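Local coordinates for protein putative xanthine dehydrogenase YAGS fad-binding subunit (Escherichia coli, PDB 5G5G) that probably serves as the molybdenum-binding catalytic subunit of a periplasmic aldehyde oxidase, which oxidises aldehydes to carboxylic acids using a pterin cytosine dinucleotide cofactor, at residues G87-N95 with W215-K225. Residues are numbered along the deposited sequence; the frame is centred on the assembly and turned at random.
Unlike the reference sequence in segment 87-95: V88 (reference Ala).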
loop_
_atom_site.group_PDB
_atom_site.type_symbol
_atom_site.label_atom_id
_atom_site.label_comp_id
_atom_site.label_asym_id
_atom_site.label_seq_id
_atom_site.Cartn_x
_atom_site.Cartn_y
_atom_site.Cartn_z
ATOM N N GLY C 87 3.962 20.085 28.582
ATOM C CA GLY C 87 4.870 21.235 28.730
ATOM C C GLY C 87 5.098 21.911 27.384
ATOM O O GLY C 87 4.713 21.393 26.355
ATOM N N VAL C 88 5.751 23.065 27.395
ATOM C CA VAL C 88 5.981 23.791 26.138
ATOM C C VAL C 88 6.878 22.936 25.231
ATOM O O VAL C 88 7.835 22.334 25.689
ATOM C CB VAL C 88 6.577 25.201 26.377
ATOM C CG1 VAL C 88 5.745 25.949 27.406
ATOM C CG2 VAL C 88 8.029 25.102 26.815
ATOM N N LEU C 89 6.523 22.865 23.969
ATOM C CA LEU C 89 7.285 22.111 23.005
ATOM C C LEU C 89 7.834 23.038 21.944
ATOM O O LEU C 89 7.278 24.090 21.697
ATOM C CB LEU C 89 6.420 21.047 22.336
ATOM C CG LEU C 89 5.828 20.031 23.289
ATOM C CD1 LEU C 89 4.910 19.082 22.514
ATOM C CD2 LEU C 89 6.924 19.254 23.989
ATOM N N GLY C 90 8.939 22.639 21.334
ATOM C CA GLY C 90 9.383 23.272 20.107
ATOM C C GLY C 90 8.667 22.681 18.905
ATOM O O GLY C 90 7.770 21.871 19.034
ATOM N N LYS C 91 9.099 23.086 17.710
ATOM C CA LYS C 91 8.605 22.506 16.489
ATOM C C LYS C 91 9.782 22.275 15.545
ATOM O O LYS C 91 10.636 23.150 15.367
ATOM C CB LYS C 91 7.562 23.368 15.833
ATOM C CG LYS C 91 6.927 22.711 14.614
ATOM C CD LYS C 91 5.414 22.791 14.688
ATOM C CE LYS C 91 4.727 22.979 13.370
ATOM N NZ LYS C 91 5.241 24.185 12.632
ATOM N N GLY C 92 9.817 21.082 14.979
ATOM C CA GLY C 92 10.884 20.726 14.084
ATOM C C GLY C 92 10.753 21.490 12.794
ATOM O O GLY C 92 9.655 21.858 12.379
ATOM N N ASP C 93 11.884 21.698 12.120
ATOM C CA ASP C 93 11.886 22.451 10.856
ATOM C C ASP C 93 11.166 21.776 9.667
ATOM O O ASP C 93 10.830 22.436 8.693
ATOM C CB ASP C 93 13.335 22.769 10.473
ATOM C CG ASP C 93 13.963 23.830 11.392
ATOM O OD1 ASP C 93 13.272 24.414 12.277
ATOM O OD2 ASP C 93 15.160 24.082 11.216
ATOM N N LYS C 94 10.904 20.484 9.768
ATOM C CA LYS C 94 10.271 19.750 8.691
ATOM C C LYS C 94 8.831 19.371 9.034
ATOM O O LYS C 94 8.227 18.546 8.332
ATOM C CB LYS C 94 11.054 18.480 8.414
ATOM C CG LYS C 94 12.525 18.644 8.099
ATOM C CD LYS C 94 12.736 19.067 6.693
ATOM C CE LYS C 94 14.197 18.813 6.248
ATOM N NZ LYS C 94 15.162 19.567 7.053
ATOM N N ASN C 95 8.300 19.916 10.122
ATOM C CA ASN C 95 6.878 19.728 10.486
ATOM C C ASN C 95 6.123 21.009 10.263
ATOM O O ASN C 95 6.464 21.997 10.870
ATOM C CB ASN C 95 6.743 19.302 11.952
ATOM C CG ASN C 95 7.334 17.921 12.218
ATOM O OD1 ASN C 95 8.260 17.818 12.995
ATOM N ND2 ASN C 95 6.817 16.864 11.562
ATOM N N TRP C 215 18.161 13.963 10.685
ATOM C CA TRP C 215 17.061 14.935 10.747
ATOM C C TRP C 215 16.156 14.555 11.904
ATOM O O TRP C 215 15.677 15.426 12.627
ATOM C CB TRP C 215 16.195 14.897 9.502
ATOM C CG TRP C 215 16.845 15.468 8.261
ATOM C CD1 TRP C 215 18.078 16.049 8.144
ATOM C CD2 TRP C 215 16.226 15.534 6.988
ATOM N NE1 TRP C 215 18.284 16.428 6.805
ATOM C CE2 TRP C 215 17.133 16.161 6.099
ATOM C CE3 TRP C 215 14.987 15.111 6.503
ATOM C CZ2 TRP C 215 16.810 16.407 4.756
ATOM C CZ3 TRP C 215 14.669 15.360 5.170
ATOM C CH2 TRP C 215 15.595 15.959 4.305
ATOM N N CYS C 216 15.891 13.258 12.039
ATOM C CA CYS C 216 15.041 12.771 13.184
ATOM C C CYS C 216 15.618 13.214 14.504
ATOM O O CYS C 216 14.920 13.764 15.373
ATOM C CB CYS C 216 14.925 11.248 13.131
ATOM S SG CYS C 216 13.857 10.507 14.405
ATOM N N ARG C 217 16.902 12.967 14.691
ATOM C CA ARG C 217 17.550 13.312 15.935
ATOM C C ARG C 217 17.447 14.822 16.257
ATOM O O ARG C 217 17.070 15.246 17.375
ATOM C CB ARG C 217 19.000 12.894 15.869
ATOM C CG ARG C 217 19.720 12.919 17.192
ATOM C CD ARG C 217 21.173 12.690 16.920
ATOM N NE ARG C 217 21.997 12.947 18.061
ATOM C CZ ARG C 217 23.296 13.194 18.007
ATOM N NH1 ARG C 217 23.926 13.258 16.837
ATOM N NH2 ARG C 217 23.957 13.411 19.136
ATOM N N THR C 218 17.757 15.641 15.256
ATOM C CA THR C 218 17.733 17.080 15.444
ATOM C C THR C 218 16.319 17.586 15.725
ATOM O O THR C 218 16.122 18.408 16.618
ATOM C CB THR C 218 18.296 17.797 14.226
ATOM O OG1 THR C 218 19.661 17.423 14.110
ATOM C CG2 THR C 218 18.188 19.292 14.380
ATOM N N ASP C 219 15.371 17.103 14.932
ATOM C CA ASP C 219 13.981 17.564 15.006
ATOM C C ASP C 219 13.346 17.096 16.286
ATOM O O ASP C 219 12.550 17.849 16.890
ATOM C CB ASP C 219 13.180 17.141 13.778
ATOM C CG ASP C 219 13.673 17.855 12.504
ATOM O OD1 ASP C 219 14.434 18.831 12.658
ATOM O OD2 ASP C 219 13.331 17.483 11.363
ATOM N N LEU C 220 13.655 15.877 16.697
ATOM C CA LEU C 220 13.047 15.370 17.978
ATOM C C LEU C 220 13.601 16.182 19.156
ATOM O O LEU C 220 12.862 16.599 20.062
ATOM C CB LEU C 220 13.337 13.895 18.188
ATOM C CG LEU C 220 12.717 13.273 19.439
ATOM C CD1 LEU C 220 11.231 13.556 19.529
ATOM C CD2 LEU C 220 12.979 11.783 19.470
ATOM N N ALA C 221 14.923 16.388 19.137
ATOM C CA ALA C 221 15.551 17.209 20.172
ATOM C C ALA C 221 14.971 18.615 20.211
ATOM O O ALA C 221 14.682 19.120 21.285
ATOM C CB ALA C 221 17.071 17.235 20.030
ATOM N N LYS C 222 14.769 19.260 19.059
ATOM C CA LYS C 222 14.206 20.612 19.062
ATOM C C LYS C 222 12.770 20.639 19.581
ATOM O O LYS C 222 12.347 21.597 20.235
ATOM C CB LYS C 222 14.242 21.205 17.653
ATOM C CG LYS C 222 13.788 22.645 17.556
ATOM C CD LYS C 222 14.076 23.202 16.157
ATOM C CE LYS C 222 13.297 24.495 15.828
ATOM N NZ LYS C 222 13.871 25.801 16.218
ATOM N N THR C 223 11.998 19.625 19.219
ATOM C CA THR C 223 10.609 19.545 19.643
ATOM C C THR C 223 10.509 19.343 21.157
ATOM O O THR C 223 9.711 20.011 21.867
ATOM C CB THR C 223 9.870 18.400 18.904
ATOM O OG1 THR C 223 10.010 18.540 17.477
ATOM C CG2 THR C 223 8.411 18.431 19.239
ATOM N N LEU C 224 11.301 18.428 21.673
ATOM C CA LEU C 224 11.373 18.189 23.124
ATOM C C LEU C 224 12.080 19.270 23.920
ATOM O O LEU C 224 11.926 19.301 25.164
ATOM C CB LEU C 224 12.128 16.907 23.407
ATOM C CG LEU C 224 11.418 15.618 22.911
ATOM C CD1 LEU C 224 12.330 14.416 23.121
ATOM C CD2 LEU C 224 10.105 15.456 23.655
ATOM N N LYS C 225 12.871 20.107 23.231
ATOM C CA LYS C 225 13.719 21.146 23.899
ATOM C C LYS C 225 14.759 20.527 24.794
ATOM O O LYS C 225 14.926 20.872 25.967
ATOM C CB LYS C 225 12.862 22.158 24.656
ATOM C CG LYS C 225 11.811 22.863 23.814
ATOM C CD LYS C 225 10.909 23.742 24.687
ATOM C CE LYS C 225 10.404 24.968 23.941
ATOM N NZ LYS C 225 11.119 26.225 24.353
HETATM O O HOH W 1 7.987 18.863 15.526
HETATM O O HOH W 2 14.325 21.092 13.473
HETATM O O HOH W 3 10.696 18.344 11.811
HETATM O O HOH W 4 15.683 18.779 9.958
#
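K94 lays the end of its side chain over one face of the W215 indole. Its CB and CG pass D219 first, with CG 3.6 Å from OD2. The chain then bends at chi2 (-79°) and again at chi4, which brings CE over the face of the six-membered ring in a CH-pi contact, 3.5 Å from its centroid. NZ follows in a cation-pi contact, 4.1 Å from the same centroid, and also donates to a water that donates in turn to D219 OD1. An alanine in place of W215 would probably leave the K94 ammonium without its aromatic partner and free its end to turn.

D219 meets the loop mostly through water. One water links its OD2, weakly, to K94 N and N95 OD1. T223 OG1 donates a hydrogen bond to D219 O, 2.7 Å away, and accepts one from a water that also bonds G92 N and N95 OD1. One direct hydrogen bond joins the backbones, G90 N to T223 O at 2.8 Å. G90 CA lies against K222 O at 3.4 Å, a CA-H...O contact. K225, the C' residue of the Schellman motif, rests its CE on V88 CG2 at 3.7 Å.

The contact joins the hammerhead region to the cofactor-binding region, with the W215 side chain about 8 Å from the bound dioxothiomolybdenum ion. Helix 213-224 lies between this loop and strands 203-208 and 231-234, while helix 250-262 packs against T223 and L224.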